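Long-range contacts in dipicolinate synthase subunit A (Bacillus halodurans, PDB 3D4O), which probably forms, together with a second subunit, the enzyme that makes dipicolinate, the spore-specific compound of bacilli, acting as its NAD(P)-dependent oxidoreductase component: residues C[7-12]-C[52-57]; C[62-67]-C[98-103]; C[69-74]-C[104-109]; C[89-94]-C[111-116]; C[240-245]-C[262-267]. All coordinates share one frame; numbering follows the deposited sequence.

Contact 1. Residues C[7-12]-C[52-57]; sequences HVVIIG and DEVDWN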
# COMPACT_ATOMS: atom_id res chain seq x y z
N HIS C 7 9.58 -35.08 -17.45
CA HIS C 7 9.69 -35.13 -16.00
C HIS C 7 10.42 -33.92 -15.50
O HIS C 7 11.58 -33.69 -15.85
CB HIS C 7 10.38 -36.41 -15.55
CG HIS C 7 10.74 -36.45 -14.09
ND1 HIS C 7 10.01 -35.79 -13.13
CD2 HIS C 7 11.70 -37.13 -13.43
CE1 HIS C 7 10.53 -36.02 -11.94
NE2 HIS C 7 11.56 -36.84 -12.10
N VAL C 8 9.72 -33.13 -14.70
CA VAL C 8 10.30 -31.92 -14.12
C VAL C 8 10.28 -31.95 -12.59
O VAL C 8 9.38 -32.49 -11.95
CB VAL C 8 9.62 -30.59 -14.64
CG1 VAL C 8 9.27 -30.69 -16.13
CG2 VAL C 8 8.37 -30.25 -13.86
N VAL C 9 11.33 -31.38 -12.02
CA VAL C 9 11.42 -31.22 -10.58
C VAL C 9 11.26 -29.73 -10.32
O VAL C 9 11.92 -28.89 -10.93
CB VAL C 9 12.73 -31.78 -9.96
CG1 VAL C 9 13.95 -31.09 -10.50
CG2 VAL C 9 12.68 -31.66 -8.44
N ILE C 10 10.31 -29.47 -9.44
CA ILE C 10 9.96 -28.15 -8.98
C ILE C 10 10.40 -28.08 -7.54
O ILE C 10 9.90 -28.79 -6.68
CB ILE C 10 8.44 -27.88 -9.09
CG1 ILE C 10 7.97 -27.98 -10.55
CG2 ILE C 10 8.08 -26.50 -8.56
CD1 ILE C 10 6.54 -27.46 -10.80
N ILE C 11 11.35 -27.19 -7.30
CA ILE C 11 12.01 -27.06 -6.00
C ILE C 11 11.77 -25.68 -5.45
O ILE C 11 12.24 -24.69 -5.99
CB ILE C 11 13.52 -27.30 -6.14
CG1 ILE C 11 13.76 -28.63 -6.86
CG2 ILE C 11 14.21 -27.33 -4.76
CD1 ILE C 11 15.23 -28.96 -7.06
N GLY C 12 11.03 -25.65 -4.36
CA GLY C 12 10.67 -24.41 -3.68
C GLY C 12 9.91 -23.37 -4.48
O GLY C 12 9.45 -23.57 -5.61
N ASP C 52 16.53 -35.29 -1.32
CA ASP C 52 17.37 -36.50 -1.29
C ASP C 52 16.66 -37.72 -1.87
O ASP C 52 17.24 -38.79 -1.96
CB ASP C 52 17.88 -36.81 0.14
CG ASP C 52 16.76 -37.19 1.10
OD1 ASP C 52 16.30 -36.29 1.84
OD2 ASP C 52 16.31 -38.35 1.11
N GLU C 53 15.40 -37.55 -2.27
CA GLU C 53 14.60 -38.67 -2.83
C GLU C 53 14.40 -38.51 -4.33
O GLU C 53 13.80 -39.36 -4.98
CB GLU C 53 13.22 -38.76 -2.17
CG GLU C 53 13.21 -38.84 -0.65
CD GLU C 53 11.79 -39.02 -0.08
OE1 GLU C 53 11.33 -40.18 0.02
OE2 GLU C 53 11.16 -38.03 0.33
N VAL C 54 14.90 -37.41 -4.86
CA VAL C 54 14.74 -37.07 -6.29
C VAL C 54 15.49 -38.06 -7.17
O VAL C 54 16.58 -38.51 -6.83
CB VAL C 54 15.13 -35.58 -6.59
CG1 VAL C 54 15.01 -35.24 -8.07
CG2 VAL C 54 14.26 -34.63 -5.77
N ASP C 55 14.85 -38.43 -8.27
CA ASP C 55 15.39 -39.39 -9.26
C ASP C 55 16.02 -38.59 -10.38
O ASP C 55 15.48 -38.48 -11.49
CB ASP C 55 14.26 -40.28 -9.79
CG ASP C 55 14.72 -41.25 -10.88
OD1 ASP C 55 15.91 -41.63 -10.91
OD2 ASP C 55 13.87 -41.63 -11.70
N TRP C 56 17.21 -38.08 -10.09
CA TRP C 56 17.90 -37.11 -10.96
C TRP C 56 18.14 -37.53 -12.39
O TRP C 56 18.06 -36.71 -13.29
CB TRP C 56 19.23 -36.61 -10.35
CG TRP C 56 19.08 -35.97 -9.01
CD1 TRP C 56 19.38 -36.53 -7.80
CD2 TRP C 56 18.50 -34.70 -8.73
NE1 TRP C 56 19.06 -35.66 -6.78
CE2 TRP C 56 18.52 -34.53 -7.33
CE3 TRP C 56 17.98 -33.67 -9.54
CZ2 TRP C 56 18.04 -33.38 -6.72
CZ3 TRP C 56 17.51 -32.53 -8.92
CH2 TRP C 56 17.54 -32.39 -7.53
N ASN C 57 18.42 -38.81 -12.61
CA ASN C 57 18.76 -39.28 -13.97
C ASN C 57 17.56 -39.45 -14.91
O ASN C 57 17.70 -39.93 -16.03
CB ASN C 57 19.74 -40.49 -13.98
CG ASN C 57 19.22 -41.70 -13.27
OD1 ASN C 57 18.01 -41.85 -13.08
ND2 ASN C 57 20.13 -42.58 -12.86

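Contact 2. Residues C[62-67]-C[98-103]; sequences ILLPIS and CVVYSG. With EDO (1,2-ethanediol), chain M.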
# COMPACT_ATOMS: atom_id res chain seq x y z
N ILE C 62 14.71 -28.78 -14.19
CA ILE C 62 14.71 -28.32 -12.82
C ILE C 62 14.21 -26.89 -12.76
O ILE C 62 14.79 -26.01 -13.36
CB ILE C 62 16.11 -28.41 -12.22
CG1 ILE C 62 16.59 -29.87 -12.31
CG2 ILE C 62 16.12 -27.85 -10.78
CD1 ILE C 62 17.93 -30.12 -11.64
N LEU C 63 13.12 -26.70 -12.03
CA LEU C 63 12.50 -25.39 -11.87
C LEU C 63 12.74 -24.85 -10.49
O LEU C 63 12.23 -25.37 -9.48
CB LEU C 63 10.99 -25.42 -12.17
CG LEU C 63 10.46 -25.39 -13.62
CD1 LEU C 63 11.25 -26.26 -14.58
CD2 LEU C 63 8.97 -25.78 -13.66
N LEU C 64 13.53 -23.79 -10.47
CA LEU C 64 13.84 -23.09 -9.25
C LEU C 64 12.98 -21.85 -9.12
O LEU C 64 12.40 -21.37 -10.10
CB LEU C 64 15.32 -22.69 -9.22
CG LEU C 64 16.35 -23.80 -9.34
CD1 LEU C 64 17.74 -23.24 -9.21
CD2 LEU C 64 16.08 -24.86 -8.27
N PRO C 65 12.88 -21.31 -7.90
CA PRO C 65 12.12 -20.09 -7.75
C PRO C 65 12.73 -18.96 -8.55
O PRO C 65 13.83 -19.08 -9.09
CB PRO C 65 12.27 -19.76 -6.25
CG PRO C 65 12.69 -21.00 -5.61
CD PRO C 65 13.44 -21.76 -6.62
N ILE C 66 12.02 -17.84 -8.60
CA ILE C 66 12.53 -16.68 -9.32
C ILE C 66 13.86 -16.26 -8.74
O ILE C 66 14.77 -15.86 -9.45
CB ILE C 66 11.51 -15.51 -9.32
CG1 ILE C 66 10.39 -15.81 -10.33
CG2 ILE C 66 12.16 -14.21 -9.65
CD1 ILE C 66 10.85 -16.00 -11.76
N SER C 67 13.99 -16.41 -7.43
CA SER C 67 15.22 -16.01 -6.70
C SER C 67 16.39 -16.97 -6.91
O SER C 67 17.51 -16.67 -6.55
CB SER C 67 14.94 -15.92 -5.20
OG SER C 67 14.37 -17.14 -4.71
N CYS C 98 18.99 -32.04 -19.64
CA CYS C 98 18.28 -31.37 -18.53
C CYS C 98 18.60 -29.89 -18.48
O CYS C 98 19.74 -29.48 -18.59
CB CYS C 98 18.60 -32.01 -17.17
SG CYS C 98 17.62 -31.32 -15.74
N VAL C 99 17.55 -29.11 -18.33
CA VAL C 99 17.64 -27.65 -18.25
C VAL C 99 17.11 -27.14 -16.91
O VAL C 99 16.10 -27.61 -16.38
CB VAL C 99 16.86 -26.97 -19.42
CG1 VAL C 99 16.90 -25.46 -19.31
CG2 VAL C 99 17.41 -27.44 -20.75
N VAL C 100 17.84 -26.17 -16.39
CA VAL C 100 17.49 -25.54 -15.15
C VAL C 100 16.89 -24.21 -15.46
O VAL C 100 17.44 -23.46 -16.26
CB VAL C 100 18.73 -25.31 -14.28
CG1 VAL C 100 18.30 -24.71 -12.96
CG2 VAL C 100 19.46 -26.62 -14.09
N TYR C 101 15.75 -23.94 -14.85
CA TYR C 101 15.03 -22.66 -15.03
C TYR C 101 14.98 -21.85 -13.75
O TYR C 101 14.61 -22.33 -12.69
CB TYR C 101 13.57 -22.88 -15.53
CG TYR C 101 13.45 -23.40 -16.94
CD1 TYR C 101 13.44 -24.76 -17.20
CD2 TYR C 101 13.33 -22.51 -18.02
CE1 TYR C 101 13.34 -25.24 -18.50
CE2 TYR C 101 13.23 -22.98 -19.32
CZ TYR C 101 13.24 -24.35 -19.55
OH TYR C 101 13.12 -24.83 -20.83
N SER C 102 15.33 -20.59 -13.87
CA SER C 102 15.27 -19.69 -12.73
C SER C 102 14.71 -18.33 -13.18
O SER C 102 14.34 -18.13 -14.34
CB SER C 102 16.67 -19.53 -12.13
OG SER C 102 16.65 -18.81 -10.92
N GLY C 103 14.66 -17.42 -12.23
CA GLY C 103 14.26 -16.03 -12.52
C GLY C 103 15.60 -15.36 -12.79
O GLY C 103 15.91 -14.92 -13.91
C1 EDO M . 10.19 -19.79 -12.47
O1 EDO M . 10.76 -19.57 -11.17
C2 EDO M . 11.00 -20.80 -13.29
O2 EDO M . 11.24 -21.96 -12.49

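Contact 3. Residues C[69-74]-C[104-109]; sequences TNEAGK and ISNTYL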
# COMPACT_ATOMS: atom_id res chain seq x y z
N THR C 69 18.82 -19.81 -6.11
CA THR C 69 19.34 -20.32 -4.82
C THR C 69 20.14 -19.19 -4.20
O THR C 69 20.31 -18.14 -4.80
CB THR C 69 20.33 -21.52 -4.96
OG1 THR C 69 21.53 -21.09 -5.60
CG2 THR C 69 19.74 -22.66 -5.74
N ASN C 70 20.61 -19.38 -2.98
CA ASN C 70 21.52 -18.38 -2.40
C ASN C 70 22.91 -18.85 -2.71
O ASN C 70 23.10 -19.86 -3.39
CB ASN C 70 21.31 -18.10 -0.91
CG ASN C 70 21.73 -19.24 0.00
OD1 ASN C 70 22.20 -20.30 -0.42
ND2 ASN C 70 21.55 -19.02 1.28
N GLU C 71 23.90 -18.16 -2.16
CA GLU C 71 25.31 -18.48 -2.48
C GLU C 71 25.75 -19.82 -1.95
O GLU C 71 26.83 -20.30 -2.29
CB GLU C 71 26.26 -17.38 -2.01
CG GLU C 71 26.04 -16.05 -2.74
CD GLU C 71 26.30 -16.15 -4.25
OE1 GLU C 71 26.83 -17.19 -4.70
OE2 GLU C 71 25.99 -15.18 -4.99
N ALA C 72 24.90 -20.43 -1.13
CA ALA C 72 25.21 -21.73 -0.52
C ALA C 72 24.39 -22.84 -1.17
O ALA C 72 24.46 -23.99 -0.79
CB ALA C 72 24.97 -21.69 0.97
N GLY C 73 23.61 -22.44 -2.15
CA GLY C 73 22.80 -23.37 -2.93
C GLY C 73 21.47 -23.65 -2.31
O GLY C 73 20.76 -24.55 -2.73
N LYS C 74 21.14 -22.85 -1.29
CA LYS C 74 19.88 -22.99 -0.55
C LYS C 74 18.69 -22.40 -1.31
O LYS C 74 18.75 -21.29 -1.81
CB LYS C 74 20.02 -22.44 0.88
CG LYS C 74 18.88 -22.88 1.81
CD LYS C 74 17.88 -21.77 2.10
CE LYS C 74 18.06 -21.27 3.54
NZ LYS C 74 17.72 -22.34 4.52
N ILE C 104 16.40 -15.38 -11.73
CA ILE C 104 17.76 -14.84 -11.74
C ILE C 104 18.72 -15.91 -11.30
O ILE C 104 18.34 -17.02 -10.93
CB ILE C 104 17.94 -13.61 -10.79
CG1 ILE C 104 17.79 -13.98 -9.31
CG2 ILE C 104 16.96 -12.48 -11.11
CD1 ILE C 104 17.57 -12.75 -8.40
N SER C 105 19.98 -15.55 -11.34
CA SER C 105 21.03 -16.46 -10.86
C SER C 105 21.99 -15.71 -9.96
O SER C 105 21.72 -14.59 -9.50
CB SER C 105 21.82 -17.08 -12.02
OG SER C 105 22.69 -18.13 -11.57
N ASN C 106 23.09 -16.38 -9.68
CA ASN C 106 24.19 -15.80 -8.91
C ASN C 106 25.46 -16.57 -9.19
O ASN C 106 25.47 -17.49 -10.00
CB ASN C 106 23.90 -15.76 -7.42
CG ASN C 106 23.70 -17.11 -6.82
OD1 ASN C 106 23.96 -18.14 -7.44
ND2 ASN C 106 23.23 -17.13 -5.58
N THR C 107 26.50 -16.21 -8.48
CA THR C 107 27.81 -16.80 -8.73
C THR C 107 27.80 -18.29 -8.44
O THR C 107 28.28 -19.10 -9.23
CB THR C 107 28.92 -16.06 -7.95
OG1 THR C 107 28.60 -16.08 -6.56
CG2 THR C 107 29.02 -14.60 -8.40
N TYR C 108 27.19 -18.65 -7.31
CA TYR C 108 27.13 -20.07 -6.90
C TYR C 108 26.41 -20.90 -7.92
O TYR C 108 26.88 -21.95 -8.34
CB TYR C 108 26.35 -20.25 -5.60
CG TYR C 108 26.10 -21.72 -5.24
CD1 TYR C 108 24.97 -22.39 -5.68
CD2 TYR C 108 27.00 -22.42 -4.44
CE1 TYR C 108 24.75 -23.73 -5.35
CE2 TYR C 108 26.78 -23.74 -4.11
CZ TYR C 108 25.66 -24.39 -4.56
OH TYR C 108 25.48 -25.71 -4.21
N LEU C 109 25.23 -20.41 -8.28
CA LEU C 109 24.38 -21.14 -9.22
C LEU C 109 25.06 -21.21 -10.57
O LEU C 109 25.09 -22.27 -11.22
CB LEU C 109 22.97 -20.53 -9.30
CG LEU C 109 21.96 -21.36 -10.10
CD1 LEU C 109 21.94 -22.79 -9.52
CD2 LEU C 109 20.58 -20.71 -10.11

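Contact 4. Residues C[89-94]-C[111-116]; sequences EMIEKT and QCMKKT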
# COMPACT_ATOMS: atom_id res chain seq x y z
N GLU C 89 26.38 -32.25 -7.18
CA GLU C 89 26.30 -33.69 -7.24
C GLU C 89 24.96 -34.08 -7.80
O GLU C 89 24.84 -34.99 -8.60
CB GLU C 89 26.51 -34.34 -5.86
N MSE C 90 23.94 -33.35 -7.38
CA MSE C 90 22.57 -33.63 -7.82
C MSE C 90 22.43 -33.33 -9.30
O MSE C 90 21.88 -34.11 -10.06
CB MSE C 90 21.57 -32.77 -7.04
CG MSE C 90 21.46 -33.18 -5.59
SE MSE C 90 20.48 -31.92 -4.44
CE MSE C 90 20.96 -32.85 -2.77
N ILE C 91 22.98 -32.21 -9.70
CA ILE C 91 22.84 -31.70 -11.07
C ILE C 91 23.53 -32.56 -12.12
O ILE C 91 23.04 -32.67 -13.25
CB ILE C 91 23.25 -30.21 -11.13
CG1 ILE C 91 22.24 -29.42 -10.30
CG2 ILE C 91 23.22 -29.66 -12.56
CD1 ILE C 91 22.57 -27.98 -10.08
N GLU C 92 24.60 -33.24 -11.71
CA GLU C 92 25.41 -34.08 -12.63
C GLU C 92 24.74 -35.42 -12.85
O GLU C 92 25.12 -36.18 -13.76
CB GLU C 92 26.81 -34.34 -12.06
CG GLU C 92 26.87 -35.55 -11.13
CD GLU C 92 28.09 -35.60 -10.30
OE1 GLU C 92 29.01 -34.79 -10.55
OE2 GLU C 92 28.11 -36.45 -9.38
N LYS C 93 23.80 -35.74 -11.97
CA LYS C 93 23.04 -36.98 -12.08
C LYS C 93 21.97 -36.82 -13.12
O LYS C 93 21.40 -37.79 -13.58
CB LYS C 93 22.40 -37.45 -10.77
CG LYS C 93 23.21 -38.48 -9.96
CD LYS C 93 24.00 -37.88 -8.82
CE LYS C 93 23.08 -37.38 -7.71
NZ LYS C 93 23.78 -36.71 -6.57
N THR C 94 21.69 -35.57 -13.52
CA THR C 94 20.63 -35.31 -14.50
C THR C 94 21.08 -35.73 -15.91
O THR C 94 22.27 -35.93 -16.15
CB THR C 94 20.14 -33.84 -14.49
OG1 THR C 94 21.18 -32.97 -14.94
CG2 THR C 94 19.67 -33.42 -13.09
N GLN C 111 28.11 -21.13 -11.19
CA GLN C 111 29.30 -21.99 -11.07
C GLN C 111 28.91 -23.45 -11.15
O GLN C 111 29.68 -24.28 -11.65
CB GLN C 111 30.05 -21.73 -9.76
N CYS C 112 27.71 -23.78 -10.67
CA CYS C 112 27.27 -25.18 -10.69
C CYS C 112 27.04 -25.59 -12.10
O CYS C 112 27.45 -26.66 -12.55
CB CYS C 112 25.95 -25.39 -9.95
SG CYS C 112 26.02 -25.31 -8.15
N MSE C 113 26.34 -24.70 -12.79
CA MSE C 113 25.93 -24.92 -14.18
C MSE C 113 27.14 -25.03 -15.04
O MSE C 113 27.19 -25.86 -15.95
CB MSE C 113 25.09 -23.75 -14.70
CG MSE C 113 23.75 -23.60 -14.02
SE MSE C 113 22.71 -25.22 -14.11
CE MSE C 113 23.28 -26.12 -12.50
N LYS C 114 28.12 -24.21 -14.69
CA LYS C 114 29.37 -24.12 -15.43
C LYS C 114 30.05 -25.45 -15.42
O LYS C 114 30.27 -26.07 -16.45
CB LYS C 114 30.30 -23.07 -14.82
N LYS C 115 30.31 -25.90 -14.20
CA LYS C 115 31.04 -27.15 -13.95
C LYS C 115 30.29 -28.41 -14.33
O LYS C 115 30.91 -29.44 -14.62
CB LYS C 115 31.45 -27.24 -12.48
N THR C 116 28.96 -28.35 -14.33
CA THR C 116 28.14 -29.55 -14.62
C THR C 116 27.73 -29.59 -16.08
O THR C 116 27.18 -30.59 -16.57
CB THR C 116 26.88 -29.63 -13.73
OG1 THR C 116 26.09 -28.46 -13.91
CG2 THR C 116 27.28 -29.78 -12.25

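Contact 5. Residues C[240-245]-C[262-267]; sequences VIDLAS and ALLVPG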
# COMPACT_ATOMS: atom_id res chain seq x y z
N VAL C 240 13.62 4.52 2.03
CA VAL C 240 14.33 3.97 0.87
C VAL C 240 13.86 2.55 0.61
O VAL C 240 14.02 1.69 1.46
CB VAL C 240 15.86 3.90 1.04
CG1 VAL C 240 16.47 3.15 -0.16
CG2 VAL C 240 16.50 5.30 1.23
N ILE C 241 13.28 2.32 -0.56
CA ILE C 241 12.83 0.99 -0.95
C ILE C 241 13.79 0.51 -2.04
O ILE C 241 13.84 1.09 -3.12
CB ILE C 241 11.37 1.00 -1.46
CG1 ILE C 241 10.38 1.38 -0.34
CG2 ILE C 241 10.96 -0.39 -1.93
CD1 ILE C 241 8.88 1.47 -0.82
N ASP C 242 14.59 -0.51 -1.71
CA ASP C 242 15.59 -1.05 -2.65
C ASP C 242 15.11 -2.33 -3.32
O ASP C 242 14.96 -3.40 -2.71
CB ASP C 242 16.92 -1.26 -1.96
CG ASP C 242 18.07 -1.34 -2.92
OD1 ASP C 242 17.85 -1.49 -4.14
OD2 ASP C 242 19.21 -1.26 -2.44
N LEU C 243 14.83 -2.16 -4.61
CA LEU C 243 14.29 -3.19 -5.45
C LEU C 243 15.39 -3.93 -6.18
O LEU C 243 15.13 -4.96 -6.76
CB LEU C 243 13.30 -2.59 -6.46
CG LEU C 243 12.03 -1.97 -5.89
CD1 LEU C 243 11.16 -1.51 -7.03
CD2 LEU C 243 11.30 -3.00 -5.01
N ALA C 244 16.61 -3.40 -6.15
CA ALA C 244 17.72 -4.07 -6.84
C ALA C 244 18.03 -5.43 -6.19
O ALA C 244 17.87 -5.63 -4.97
CB ALA C 244 18.97 -3.19 -6.86
N SER C 245 18.45 -6.38 -7.01
CA SER C 245 18.82 -7.71 -6.51
C SER C 245 19.90 -7.60 -5.47
O SER C 245 20.78 -6.76 -5.56
CB SER C 245 19.31 -8.62 -7.65
OG SER C 245 20.51 -8.12 -8.24
N ALA C 262 15.52 1.98 5.54
CA ALA C 262 15.85 1.44 4.22
C ALA C 262 15.62 -0.07 4.21
O ALA C 262 16.09 -0.77 5.08
CB ALA C 262 17.29 1.77 3.88
N LEU C 263 14.90 -0.54 3.20
CA LEU C 263 14.59 -1.96 3.07
C LEU C 263 14.94 -2.53 1.69
O LEU C 263 14.72 -1.90 0.65
CB LEU C 263 13.08 -2.19 3.32
CG LEU C 263 12.42 -1.75 4.63
CD1 LEU C 263 10.93 -1.99 4.55
CD2 LEU C 263 12.98 -2.51 5.81
N LEU C 264 15.50 -3.74 1.71
CA LEU C 264 15.81 -4.51 0.51
C LEU C 264 14.58 -5.40 0.33
O LEU C 264 14.36 -6.32 1.09
CB LEU C 264 17.11 -5.32 0.68
CG LEU C 264 17.66 -6.12 -0.51
CD1 LEU C 264 18.01 -5.22 -1.68
CD2 LEU C 264 18.87 -6.92 -0.09
N VAL C 265 13.80 -5.13 -0.71
CA VAL C 265 12.48 -5.77 -0.87
C VAL C 265 12.28 -6.64 -2.12
O VAL C 265 11.74 -6.19 -3.13
CB VAL C 265 11.39 -4.70 -0.90
CG1 VAL C 265 10.02 -5.36 -0.98
CG2 VAL C 265 11.49 -3.76 0.35
N PRO C 266 12.72 -7.90 -2.06
CA PRO C 266 12.47 -8.79 -3.19
C PRO C 266 11.17 -9.55 -3.08
O PRO C 266 10.53 -9.54 -2.04
CB PRO C 266 13.61 -9.80 -3.09
CG PRO C 266 13.82 -9.93 -1.59
CD PRO C 266 13.57 -8.53 -1.03
N GLY C 267 10.79 -10.18 -4.18
CA GLY C 267 9.66 -11.09 -4.23
C GLY C 267 8.29 -10.46 -4.17
O GLY C 267 7.30 -11.15 -3.97

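Contact 1. Residues C[7-12]-C[52-57]
Trp56 turns one indole face to Val54 and the far end of its ring toward strand 7-11. Trp56 leaves its backbone pointing away from the strand, but with CG anti to its own carbonyl carbon (chi1 -58°) and the ring turned at chi2 103° the six-membered ring swings back to meet it. Val54 CG1 sits over the centre of one indole face, 3.4 Å above the plane. Ile11 comes in at the indole edge, the two side chains crossing at about a right angle, with CD1 near the ring plane and 4.2 Å from Trp56 CH2; its extended chain, chi2 180°, gives it the length to do so. Val9 uses both branches. CG1, in the crowded position between the backbone N and the carbonyl carbon, approaches Trp56 CZ3 obliquely, while Val9 CG2 lies 4.3 Å from Val54 CG1. At the start of the strand the His7 ring sets NE2 4.3 Å from Asp55 O, which lies at the ring edge; the carboxylate of Asp55 is bonded to Thr58 instead. No hydrogen bond joins the two segments; apolar side chains carry most of the contact. Ile62 of the adjacent strand also touches Val9, Ile11 and Trp56. The arrangement belongs to a Rossmann-like domain: Val9 and Ile11, alternate side chains of the first strand of a parallel sheet, are covered by the loop leading toward strand 61-63.

Contact 2. Residues C[62-67]-C[98-103]
Three backbone hydrogen bonds tie strand 61-63 and the residue after it to strand 99-102 in parallel. Ile62 uses both its polar atoms: its N gives to Val99 O at 2.8 Å, and its O takes Tyr101 N at 2.7 Å, nearly along the C=O axis. Leu64 N continues the ladder to Tyr101 O at 2.9 Å. Beyond it the chains stop pairing regularly, and an ethanediol, probably from the crystallisation liquor, sits with both hydroxyls bonded to Leu64 O. Gly103 packs tightly against the loop after strand 61-63, its CA 3.1 Å from Ile66 O, where a side chain would collide with that oxygen. Packing differs on the two faces. On the face of Ile62 and Val100, Ile62 CG1 rests 3.9 Å from Cys98 SG, and Leu64 CD1 crosses Val100 CG1 obliquely. On the other, Leu63 and Tyr101 run side by side in the same direction, and Leu63 CD1 meets Tyr101 CD1 at 3.7 Å. The hydroxyl of Ser102 is taken up by Ile104 O. The pair forms the two strands of a beta-alpha-beta unit with helix 88-92 between them; strand 7-11 flanks it beyond Leu63, strand 119-122 beyond Val100, and helix 274-289 covers Tyr101 and Ile66.

Contact 3. Residues C[69-74]-C[104-109]
Thr69 opens the loop with OG1 in the crowded position between its backbone N and carbonyl carbon, where it bonds to Asn70 O and lies 3.7 Å from Tyr108 CD1, crossing the tyrosine at about a right angle. Asn70 organises the turn that follows. Its OD1 accepts from Ala72 N, an Asx turn, and also from Lys74 N, both donors standing above the amide plane, while its O takes Gly73 N to close a type I turn. Glu71 reaches back to the helix: with CG anti to the carbonyl carbon and the chain bent at chi2 -62°, OE1 accepts Thr107 OG1 at 2.8 Å, from above the carboxylate plane, and Tyr108 N at 3.0 Å on its syn lone pair. The carboxylate also stacks on the Asn106 amide, their planes 25° apart and the side chains running in opposite directions. Ala72 and Gly73 lie across one face of the Tyr108 ring, Gly73 N 3.6 Å above its centre. Tyr108 has CG anti to its backbone N (chi1 172°), which lays one ring face against the turn, and its OH bonds to Leu86 O. An alanine here, lacking ring and hydroxyl, would probably leave the turn less firmly held against the helix. Asn106 is the N-cap, with OD1 accepting Leu109 N at 2.7 Å, nearly along the C=O axis. A carboxylate beside this first turn would probably be stabilised by the helix dipole. The whole is the capped N terminus of helix 107-116, with an acidic side chain from a neighbouring loop gripping one backbone N-H group.

Contact 4. Residues C[89-94]-C[111-116]
Ile91 holds CG1 anti to its carbonyl carbon (chi1 -66°) and continues extended, so CD1 projects from helix 88-92 toward helix 107-116 while CG2 branches off anti to the backbone N. The selenomethionine Met113 leaves its backbone pointing away, but bends at chi2 -55° and again at chi3 90°, curling CE back toward Ile91. The two side chains cross at about a right angle, with CE beside both Ile91 CD1 and Ile91 CG2. Thr116 has OG1 in the crowded position between its backbone N and carbonyl carbon. There Thr116 OG1 donates to Cys112 O, 2.6 Å away and one turn back, from above the carbonyl plane, and that oxygen also takes Thr116 N. Thr116 OG1 also rests 3.4 Å from Ile91 CG2, and Thr116 CB lies 3.8 Å from that methyl. Cys112 CB adds a looser touch at 4.3 Å from Ile91 CD1. Thr94, after helix 88-92, similarly turns OG1 onto Ile91 O, and Arg118 also bonds that hydroxyl. No hydrogen bond crosses: the Thr116 hydroxyl proton is spent within its own helix, an apolar side chain can pack against the oxygen, and what joins the two segments is van der Waals packing.

Contact 5. Residues C[240-245]-C[262-267]
Backbone hydrogen bonds carry the pairing of strands 239-242 and 261-264; the axes of segments 240-242 and 262-264 run 12° from parallel. Val240 O accepts Leu263 N at 3.0 Å, Asp242 N gives to Leu263 O at 2.7 Å, and Val265 N returns to Asp242 O at 2.9 Å. CA-H...O contacts from Ala262 CA to Val240 O and from Leu264 CA to Asp242 O back up this ladder.

Asp242 has CG anti to its backbone N, and OD1 accepts Ala244 N at 3.0 Å in an Asx turn that bends the chain as it leaves the strand. Asn219 also bonds OD1, and Gly249 N and Thr250 bond OD2, so the buried carboxylate is well satisfied. An alanine here, without the carboxylate, would probably loosen this turn.

Packing contacts divide between the faces. Val240 CB sits 3.8 Å from Ala262 CB, and Leu264 runs alongside Asp242 in the same direction, with Leu264 CD1 3.3 Å from Ala244 O. On the face of Ile241 its side chain crosses that of Val265 obliquely, Ile241 CG2 4.1 Å from Val265 CG2. With helix 252-257 this makes the beta-alpha-beta unit at one edge of the C-terminal Rossmann-type sheet, strand 261-264 outermost within the chain.

How the contacts relate
From the N terminus, contact 1 closes the first loop, bringing the approach to strand 61-63 back to strand 7-11. Contact 2 begins after it and pairs strand 61-63 with strand 99-102; strand 7-11 of contact 1 neighbours strand 61-63 of contact 2 in one sheet. Contacts 2, 3 and 4 all cross along the chain, their segments alternating. Contact 3 ties the loop after strand 61-63 to the start of helix 107-116, and contact 4 joins that helix to segment 89-94, where Trp56 of contact 1 packs on Met90 and Lys93. Contact 5 follows in series in the second six-stranded sheet, touching none of the others.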